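Local coordinates for hypothetical conserved protein (Thermus thermophilus, PDB 3DZM), which is a major outer membrane protein that forms a beta-barrel and binds calcium, its physiological role being unknown, at residues P39-G45 / S85-K91; A9-A15 / L27-D33. One frame throughout, in Å; residues are numbered along the deposited sequence.

Contact 1 of 2, residues P39-G45 / S85-K91; sequences PLGVRLG and SLDVLYK
Arg43 and Asp87 stand side by side on the same face of an antiparallel strand pair and point the same way, the guanidinium and carboxylate planes turned 64° apart. The arginine comes side-on, its NE 2.9 Å and its NH2 2.7 Å from Asp87 OD2, so one carboxylate oxygen takes both bonds while OD1 goes to Arg108 in a salt bridge. Arg43 reaches this oxygen because CG lies anti to the backbone N (chi1 177°) and the chain then bends at chi3. NH1 makes a salt bridge to Glu14 and NH2 a second one to Asp156, and Tyr104 adds a cation-pi contact. This is the wall of the membrane beta-barrel: Arg43, Asp87 and Leu89 face the buried interior, with Arg142 against Arg43 and Leu89, while Leu40, Val42, Leu44, Leu86, Val88 and Tyr90 lie on the other face. There the aliphatic groups meet at an angle; Leu86 CD1 reaches Val42 CG1 at 3.7 Å and also touches Leu44 CD1. Leu40 splits its two methyls, CD1 going to Val88 CG1 at 3.6 Å and CD2 to Tyr90 CE2. Pro39 runs alongside the tyrosine, with CG 3.8 Å from Tyr90 CZ. Back on the inner face, Leu89 CD1 packs 3.7 Å from Gly41 C. Leu89 N gives a 2.8 Å bond to Gly41 O, the return bond from Gly41 N being weak.

Contact 2 of 2, residues A9-A15 / L27-D33; sequences AKFSVEA and LAVVAED. Residue 9 of segment 9-15 comes from a tag, linker or insertion.
Lys10 opens the pairing with Glu32 through reciprocal backbone bonds, Lys10 N lying 2.8 Å from Glu32 O, just after the inserted Ala9. The lysine side chain crosses that of Asp33, and the salt bridge from Lys10 NZ is long, 3.8 Å to Asp33 OD2. With an alanine in its place, Asp33 OD2 would probably lose this distant positive partner. Phe11 sends its ring over the other face of the sheet, where Ala31 CB approaches obliquely, 3.6 Å from Phe11 CE1. Ser12 is buried, its OG giving a weak hydrogen bond to Glu32 OE2 at 3.3 Å, while Glu32 OE1 is held by Lys91. Val13 directs CG2 anti to the backbone N, which sets that methyl 3.6 Å from Ala28 O. Glu14 also extends with CG anti to the backbone N (chi1 -176°), crossing Val30 so that OE1 lies 4.1 Å from Val30 CG2; the same oxygen takes a salt bridge from Arg142. Ala15 then meets the end of Leu27, its CB 4.4 Å from Leu27 CD2. This antiparallel pair is part of the up-and-down barrel wall: strand 10-17 is bonded on its second edge to strand 202-213, bringing the two chain ends together and closing the barrel, and strand 23-32 is bonded to strand 40-50.

Contacts 1 and 2 are successive strand pairs of one curled sheet, joined where strands 23-32 and 40-50 lie next to each other; Leu44 O to Val29 N and Val42 O to Ala31 N, both 2.8 Å, are probable hydrogen bonds across that seam. Both are partly buried, inward-facing residues mostly buried and outward-facing ones partly or fully exposed, contact 2 having more exposed residues. Contact 1 has a strong charged bridge between its own segments; contact 2 has a weak hydrogen bond and a long ion pair. Acids of both reach outside partners, and Arg43 joins the contacts through Glu14. Outside, contact 1 offers leucines and valines, with Tyr90; contact 2 has valines and alanines beside Phe11 and Leu27.

Contact 1 of 2, residues P39-G45 / S85-K91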
ATOM      1  N   PRO A  39     -27.903   6.578  -1.170  1.00119.15           N
ATOM      2  CA  PRO A  39     -27.091   5.621  -0.426  1.00116.39           C
ATOM      3  C   PRO A  39     -25.594   5.720  -0.819  1.00 95.07           C
ATOM      4  O   PRO A  39     -24.852   4.757  -0.652  1.00 98.54           O
ATOM      5  CB  PRO A  39     -27.704   4.271  -0.836  1.00116.78           C
ATOM      6  CG  PRO A  39     -28.719   4.598  -1.959  1.00116.61           C
ATOM      7  CD  PRO A  39     -28.412   5.986  -2.414  1.00115.29           C
ATOM      8  N   LEU A  40     -25.178   6.883  -1.326  1.00 85.11           N
ATOM      9  CA  LEU A  40     -23.768   7.232  -1.501  1.00 75.94           C
ATOM     10  C   LEU A  40     -22.984   7.355  -0.204  1.00 86.10           C
ATOM     11  O   LEU A  40     -23.509   7.705   0.852  1.00 94.86           O
ATOM     12  CB  LEU A  40     -23.598   8.534  -2.263  1.00 78.42           C
ATOM     13  CG  LEU A  40     -23.500   8.342  -3.774  1.00 93.70           C
ATOM     14  CD1 LEU A  40     -22.333   7.443  -4.108  1.00 96.95           C
ATOM     15  CD2 LEU A  40     -24.773   7.734  -4.294  1.00 98.57           C
ATOM     16  N   GLY A  41     -21.698   7.056  -0.324  1.00 85.95           N
ATOM     17  CA  GLY A  41     -20.759   7.037   0.771  1.00 73.56           C
ATOM     18  C   GLY A  41     -19.431   7.455   0.205  1.00 69.58           C
ATOM     19  O   GLY A  41     -19.165   7.211  -0.956  1.00 75.55           O
ATOM     20  N   VAL A  42     -18.613   8.106   1.022  1.00 70.16           N
ATOM     21  CA  VAL A  42     -17.249   8.480   0.660  1.00 64.16           C
ATOM     22  C   VAL A  42     -16.327   8.062   1.797  1.00 67.63           C
ATOM     23  O   VAL A  42     -16.676   8.212   2.960  1.00 66.75           O
ATOM     24  CB  VAL A  42     -17.169   9.966   0.385  1.00 73.77           C
ATOM     25  CG1 VAL A  42     -15.760  10.410   0.291  1.00 75.79           C
ATOM     26  CG2 VAL A  42     -17.878  10.247  -0.925  1.00 80.39           C
ATOM     27  N   ARG A  43     -15.189   7.456   1.457  1.00 68.92           N
ATOM     28  CA  ARG A  43     -14.196   7.068   2.451  1.00 63.38           C
ATOM     29  C   ARG A  43     -12.829   7.641   2.058  1.00 67.79           C
ATOM     30  O   ARG A  43     -12.395   7.446   0.917  1.00 74.35           O
ATOM     31  CB  ARG A  43     -14.134   5.539   2.611  1.00 60.47           C
ATOM     32  CG  ARG A  43     -13.066   5.095   3.595  1.00 69.79           C
ATOM     33  CD  ARG A  43     -13.061   3.636   3.891  1.00 72.66           C
ATOM     34  NE  ARG A  43     -12.935   2.877   2.669  1.00 82.94           N
ATOM     35  CZ  ARG A  43     -12.785   1.564   2.642  1.00 88.63           C
ATOM     36  NH1 ARG A  43     -12.737   0.908   3.784  1.00 88.17           N
ATOM     37  NH2 ARG A  43     -12.696   0.920   1.480  1.00 88.70           N
ATOM     38  N   LEU A  44     -12.179   8.382   2.969  1.00 57.96           N
ATOM     39  CA  LEU A  44     -10.762   8.760   2.798  1.00 62.62           C
ATOM     40  C   LEU A  44      -9.963   7.980   3.804  1.00 67.81           C
ATOM     41  O   LEU A  44     -10.334   7.942   4.968  1.00 73.34           O
ATOM     42  CB  LEU A  44     -10.497  10.206   3.160  1.00 68.74           C
ATOM     43  CG  LEU A  44     -10.717  11.368   2.233  1.00 79.12           C
ATOM     44  CD1 LEU A  44     -12.105  11.269   1.696  1.00 91.41           C
ATOM     45  CD2 LEU A  44     -10.585  12.597   3.074  1.00 74.68           C
ATOM     46  N   GLY A  45      -8.855   7.390   3.381  1.00 61.09           N
ATOM     47  CA  GLY A  45      -8.132   6.503   4.259  1.00 63.38           C
ATOM     48  C   GLY A  45      -6.651   6.531   4.017  1.00 66.48           C
ATOM     49  O   GLY A  45      -6.209   6.861   2.920  1.00 69.42           O
ATOM     50  N   SER A  85      -5.950   7.041  -0.095  1.00 62.96           N
ATOM     51  CA  SER A  85      -7.010   6.549  -0.946  1.00 64.37           C
ATOM     52  C   SER A  85      -8.336   7.326  -0.768  1.00 61.67           C
ATOM     53  O   SER A  85      -8.649   7.834   0.296  1.00 68.20           O
ATOM     54  CB  SER A  85      -7.199   5.039  -0.713  1.00 68.98           C
ATOM     55  OG  SER A  85      -8.286   4.845   0.164  1.00 85.07           O
ATOM     56  N   LEU A  86      -9.099   7.421  -1.846  1.00 58.68           N
ATOM     57  CA  LEU A  86     -10.451   7.938  -1.810  1.00 63.48           C
ATOM     58  C   LEU A  86     -11.376   6.950  -2.515  1.00 70.38           C
ATOM     59  O   LEU A  86     -11.087   6.540  -3.632  1.00 75.88           O
ATOM     60  CB  LEU A  86     -10.536   9.296  -2.504  1.00 68.49           C
ATOM     61  CG  LEU A  86     -11.995   9.727  -2.644  1.00 82.78           C
ATOM     62  CD1 LEU A  86     -12.480  10.409  -1.373  1.00 81.17           C
ATOM     63  CD2 LEU A  86     -12.163  10.631  -3.826  1.00 87.08           C
ATOM     64  N   ASP A  87     -12.468   6.562  -1.848  1.00 65.54           N
ATOM     65  CA  ASP A  87     -13.430   5.609  -2.389  1.00 63.14           C
ATOM     66  C   ASP A  87     -14.816   6.201  -2.401  1.00 63.46           C
ATOM     67  O   ASP A  87     -15.268   6.731  -1.404  1.00 71.70           O
ATOM     68  CB  ASP A  87     -13.565   4.341  -1.531  1.00 79.53           C
ATOM     69  CG  ASP A  87     -12.269   3.666  -1.236  1.00 94.25           C
ATOM     70  OD1 ASP A  87     -11.366   3.724  -2.074  1.00106.82           O
ATOM     71  OD2 ASP A  87     -12.162   3.045  -0.161  1.00100.45           O
ATOM     72  N   VAL A  88     -15.516   6.054  -3.518  1.00 63.77           N
ATOM     73  CA  VAL A  88     -16.950   6.267  -3.554  1.00 64.50           C
ATOM     74  C   VAL A  88     -17.608   4.917  -3.342  1.00 65.87           C
ATOM     75  O   VAL A  88     -17.277   3.968  -4.044  1.00 64.79           O
ATOM     76  CB  VAL A  88     -17.376   6.876  -4.902  1.00 70.94           C
ATOM     77  CG1 VAL A  88     -18.937   6.893  -5.082  1.00 54.58           C
ATOM     78  CG2 VAL A  88     -16.711   8.255  -5.065  1.00 56.00           C
ATOM     79  N   LEU A  89     -18.497   4.844  -2.344  1.00 67.91           N
ATOM     80  CA  LEU A  89     -19.248   3.643  -1.973  1.00 66.15           C
ATOM     81  C   LEU A  89     -20.706   3.799  -2.330  1.00 74.53           C
ATOM     82  O   LEU A  89     -21.265   4.848  -2.135  1.00 84.92           O
ATOM     83  CB  LEU A  89     -19.187   3.455  -0.461  1.00 68.15           C
ATOM     84  CG  LEU A  89     -17.794   3.499   0.153  1.00 79.62           C
ATOM     85  CD1 LEU A  89     -17.761   4.350   1.388  1.00 79.05           C
ATOM     86  CD2 LEU A  89     -17.385   2.086   0.468  1.00 89.52           C
ATOM     87  N   TYR A  90     -21.338   2.749  -2.822  1.00 73.33           N
ATOM     88  CA  TYR A  90     -22.785   2.746  -2.998  1.00 72.36           C
ATOM     89  C   TYR A  90     -23.433   1.622  -2.186  1.00 71.70           C
ATOM     90  O   TYR A  90     -22.985   0.497  -2.239  1.00 85.10           O
ATOM     91  CB  TYR A  90     -23.127   2.606  -4.482  1.00 93.00           C
ATOM     92  CG  TYR A  90     -24.538   3.038  -4.789  1.00121.40           C
ATOM     93  CD1 TYR A  90     -25.623   2.222  -4.467  1.00131.21           C
ATOM     94  CD2 TYR A  90     -24.793   4.265  -5.385  1.00135.28           C
ATOM     95  CE1 TYR A  90     -26.919   2.613  -4.730  1.00139.32           C
ATOM     96  CE2 TYR A  90     -26.094   4.670  -5.657  1.00144.21           C
ATOM     97  CZ  TYR A  90     -27.154   3.839  -5.328  1.00147.67           C
ATOM     98  OH  TYR A  90     -28.451   4.233  -5.598  1.00153.26           O
ATOM     99  N   LYS A  91     -24.488   1.900  -1.433  1.00 77.26           N
ATOM    100  CA  LYS A  91     -25.164   0.837  -0.649  1.00 88.00           C
ATOM    101  C   LYS A  91     -26.519   0.417  -1.178  1.00 93.93           C
ATOM    102  O   LYS A  91     -27.504   1.126  -0.984  1.00109.17           O
ATOM    103  CB  LYS A  91     -25.374   1.265   0.809  1.00 94.80           C
ATOM    104  CG  LYS A  91     -24.171   1.840   1.505  1.00107.57           C
ATOM    105  CD  LYS A  91     -24.543   2.186   2.926  1.00122.15           C
ATOM    106  CE  LYS A  91     -23.689   3.304   3.493  1.00126.55           C
ATOM    107  NZ  LYS A  91     -24.453   3.921   4.615  1.00129.24           N
TER

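Contact 2 of 2, residues A9-A15 / L27-D33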
ATOM      1  N   ALA A   9     -26.342  13.230   7.837  1.00132.47           N
ATOM      2  CA  ALA A   9     -24.912  13.051   7.539  1.00119.73           C
ATOM      3  C   ALA A   9     -24.168  12.275   8.633  1.00112.77           C
ATOM      4  O   ALA A   9     -23.932  12.797   9.731  1.00112.26           O
ATOM      5  CB  ALA A   9     -24.238  14.373   7.254  1.00118.80           C
ATOM      6  N   LYS A  10     -23.800  11.031   8.318  1.00103.82           N
ATOM      7  CA  LYS A  10     -23.212  10.114   9.294  1.00101.15           C
ATOM      8  C   LYS A  10     -21.699   9.906   9.125  1.00 95.86           C
ATOM      9  O   LYS A  10     -21.253   9.227   8.205  1.00 99.13           O
ATOM     10  CB  LYS A  10     -23.953   8.785   9.267  1.00107.77           C
ATOM     11  CG  LYS A  10     -25.234   8.807  10.107  1.00128.03           C
ATOM     12  CD  LYS A  10     -26.321   7.861   9.561  1.00138.29           C
ATOM     13  CE  LYS A  10     -27.712   8.171  10.149  1.00141.69           C
ATOM     14  NZ  LYS A  10     -28.098   9.608  10.001  1.00142.86           N
ATOM     15  N   PHE A  11     -20.924  10.499  10.027  1.00 84.09           N
ATOM     16  CA  PHE A  11     -19.465  10.433   9.980  1.00 84.31           C
ATOM     17  C   PHE A  11     -18.875   9.357  10.931  1.00 85.82           C
ATOM     18  O   PHE A  11     -19.240   9.294  12.109  1.00 86.08           O
ATOM     19  CB  PHE A  11     -18.869  11.822  10.283  1.00 84.60           C
ATOM     20  CG  PHE A  11     -19.257  12.883   9.285  1.00 84.64           C
ATOM     21  CD1 PHE A  11     -18.621  12.964   8.055  1.00 82.35           C
ATOM     22  CD2 PHE A  11     -20.235  13.810   9.585  1.00 83.71           C
ATOM     23  CE1 PHE A  11     -18.970  13.931   7.146  1.00 82.87           C
ATOM     24  CE2 PHE A  11     -20.590  14.788   8.671  1.00 82.21           C
ATOM     25  CZ  PHE A  11     -19.965  14.847   7.453  1.00 81.20           C
ATOM     26  N   SER A  12     -17.990   8.495  10.429  1.00 80.08           N
ATOM     27  CA  SER A  12     -17.385   7.486  11.300  1.00 79.27           C
ATOM     28  C   SER A  12     -15.905   7.460  11.054  1.00 77.17           C
ATOM     29  O   SER A  12     -15.423   7.914  10.024  1.00 77.40           O
ATOM     30  CB  SER A  12     -17.957   6.084  11.081  1.00 79.78           C
ATOM     31  OG  SER A  12     -19.161   6.149  10.342  1.00 97.28           O
ATOM     32  N   VAL A  13     -15.177   6.932  12.016  1.00 72.59           N
ATOM     33  CA  VAL A  13     -13.759   6.732  11.828  1.00 71.96           C
ATOM     34  C   VAL A  13     -13.612   5.213  11.843  1.00 75.35           C
ATOM     35  O   VAL A  13     -14.268   4.522  12.640  1.00 68.44           O
ATOM     36  CB  VAL A  13     -12.913   7.488  12.927  1.00 83.68           C
ATOM     37  CG1 VAL A  13     -13.453   7.199  14.314  1.00 81.46           C
ATOM     38  CG2 VAL A  13     -11.421   7.148  12.852  1.00 83.40           C
ATOM     39  N   GLU A  14     -12.787   4.706  10.930  1.00 75.65           N
ATOM     40  CA  GLU A  14     -12.651   3.281  10.704  1.00 77.25           C
ATOM     41  C   GLU A  14     -11.170   2.897  10.795  1.00 70.85           C
ATOM     42  O   GLU A  14     -10.320   3.510  10.160  1.00 75.68           O
ATOM     43  CB  GLU A  14     -13.245   2.960   9.322  1.00 84.79           C
ATOM     44  CG  GLU A  14     -13.293   1.494   8.912  1.00 98.51           C
ATOM     45  CD  GLU A  14     -13.181   1.317   7.388  1.00106.81           C
ATOM     46  OE1 GLU A  14     -14.209   1.442   6.680  1.00100.72           O
ATOM     47  OE2 GLU A  14     -12.050   1.047   6.903  1.00114.75           O
ATOM     48  N   ALA A  15     -10.861   1.884  11.590  1.00 65.04           N
ATOM     49  CA  ALA A  15      -9.506   1.314  11.642  1.00 69.54           C
ATOM     50  C   ALA A  15      -9.552  -0.099  11.105  1.00 73.84           C
ATOM     51  O   ALA A  15     -10.489  -0.845  11.413  1.00 75.28           O
ATOM     52  CB  ALA A  15      -8.958   1.297  13.114  1.00 73.87           C
ATOM     53  N   LEU A  27      -6.307   3.618   8.571  1.00 64.31           N
ATOM     54  CA  LEU A  27      -7.225   4.528   9.251  1.00 64.22           C
ATOM     55  C   LEU A  27      -8.001   5.315   8.202  1.00 65.60           C
ATOM     56  O   LEU A  27      -7.444   5.755   7.187  1.00 65.29           O
ATOM     57  CB  LEU A  27      -6.433   5.493  10.115  1.00 69.90           C
ATOM     58  CG  LEU A  27      -6.210   4.938  11.507  1.00 81.44           C
ATOM     59  CD1 LEU A  27      -4.914   5.449  12.090  1.00 84.39           C
ATOM     60  CD2 LEU A  27      -7.390   5.329  12.340  1.00 87.41           C
ATOM     61  N   ALA A  28      -9.292   5.478   8.423  1.00 59.18           N
ATOM     62  CA  ALA A  28     -10.114   6.177   7.444  1.00 63.12           C
ATOM     63  C   ALA A  28     -11.230   6.933   8.119  1.00 67.26           C
ATOM     64  O   ALA A  28     -11.598   6.632   9.262  1.00 68.56           O
ATOM     65  CB  ALA A  28     -10.682   5.204   6.363  1.00 50.47           C
ATOM     66  N   VAL A  29     -11.730   7.947   7.413  1.00 70.68           N
ATOM     67  CA  VAL A  29     -12.966   8.609   7.785  1.00 74.02           C
ATOM     68  C   VAL A  29     -13.959   8.295   6.680  1.00 72.43           C
ATOM     69  O   VAL A  29     -13.618   8.340   5.501  1.00 76.97           O
ATOM     70  CB  VAL A  29     -12.782  10.143   8.014  1.00 68.01           C
ATOM     71  CG1 VAL A  29     -12.133  10.834   6.794  1.00 66.80           C
ATOM     72  CG2 VAL A  29     -14.113  10.805   8.356  1.00 59.54           C
ATOM     73  N   VAL A  30     -15.164   7.914   7.072  1.00 74.06           N
ATOM     74  CA  VAL A  30     -16.261   7.621   6.147  1.00 72.89           C
ATOM     75  C   VAL A  30     -17.406   8.588   6.364  1.00 74.37           C
ATOM     76  O   VAL A  30     -17.724   8.936   7.489  1.00 84.60           O
ATOM     77  CB  VAL A  30     -16.884   6.270   6.452  1.00 70.79           C
ATOM     78  CG1 VAL A  30     -17.833   5.884   5.329  1.00 71.71           C
ATOM     79  CG2 VAL A  30     -15.813   5.228   6.686  1.00 70.13           C
ATOM     80  N   ALA A  31     -18.053   8.994   5.292  1.00 68.73           N
ATOM     81  CA  ALA A  31     -19.226   9.831   5.402  1.00 65.95           C
ATOM     82  C   ALA A  31     -20.306   9.150   4.596  1.00 77.69           C
ATOM     83  O   ALA A  31     -20.090   8.791   3.460  1.00 74.83           O
ATOM     84  CB  ALA A  31     -18.928  11.193   4.849  1.00 63.59           C
ATOM     85  N   GLU A  32     -21.468   8.947   5.195  1.00 91.12           N
ATOM     86  CA  GLU A  32     -22.528   8.212   4.532  1.00 99.06           C
ATOM     87  C   GLU A  32     -23.861   8.813   4.926  1.00100.15           C
ATOM     88  O   GLU A  32     -23.908   9.612   5.856  1.00 95.72           O
ATOM     89  CB  GLU A  32     -22.444   6.726   4.884  1.00110.39           C
ATOM     90  CG  GLU A  32     -22.526   6.431   6.361  1.00124.00           C
ATOM     91  CD  GLU A  32     -21.763   5.178   6.772  1.00132.03           C
ATOM     92  OE1 GLU A  32     -21.912   4.125   6.104  1.00127.23           O
ATOM     93  OE2 GLU A  32     -21.016   5.261   7.782  1.00139.76           O
ATOM     94  N   ASP A  33     -24.931   8.450   4.211  1.00110.47           N
ATOM     95  CA  ASP A  33     -26.223   9.134   4.360  1.00120.29           C
ATOM     96  C   ASP A  33     -26.044  10.629   4.108  1.00119.04           C
ATOM     97  O   ASP A  33     -26.354  11.450   4.970  1.00122.66           O
ATOM     98  CB  ASP A  33     -26.832   8.911   5.760  1.00130.10           C
ATOM     99  CG  ASP A  33     -27.291   7.463   5.990  1.00142.01           C
ATOM    100  OD1 ASP A  33     -27.194   6.633   5.050  1.00145.36           O
ATOM    101  OD2 ASP A  33     -27.751   7.157   7.119  1.00142.23           O
TER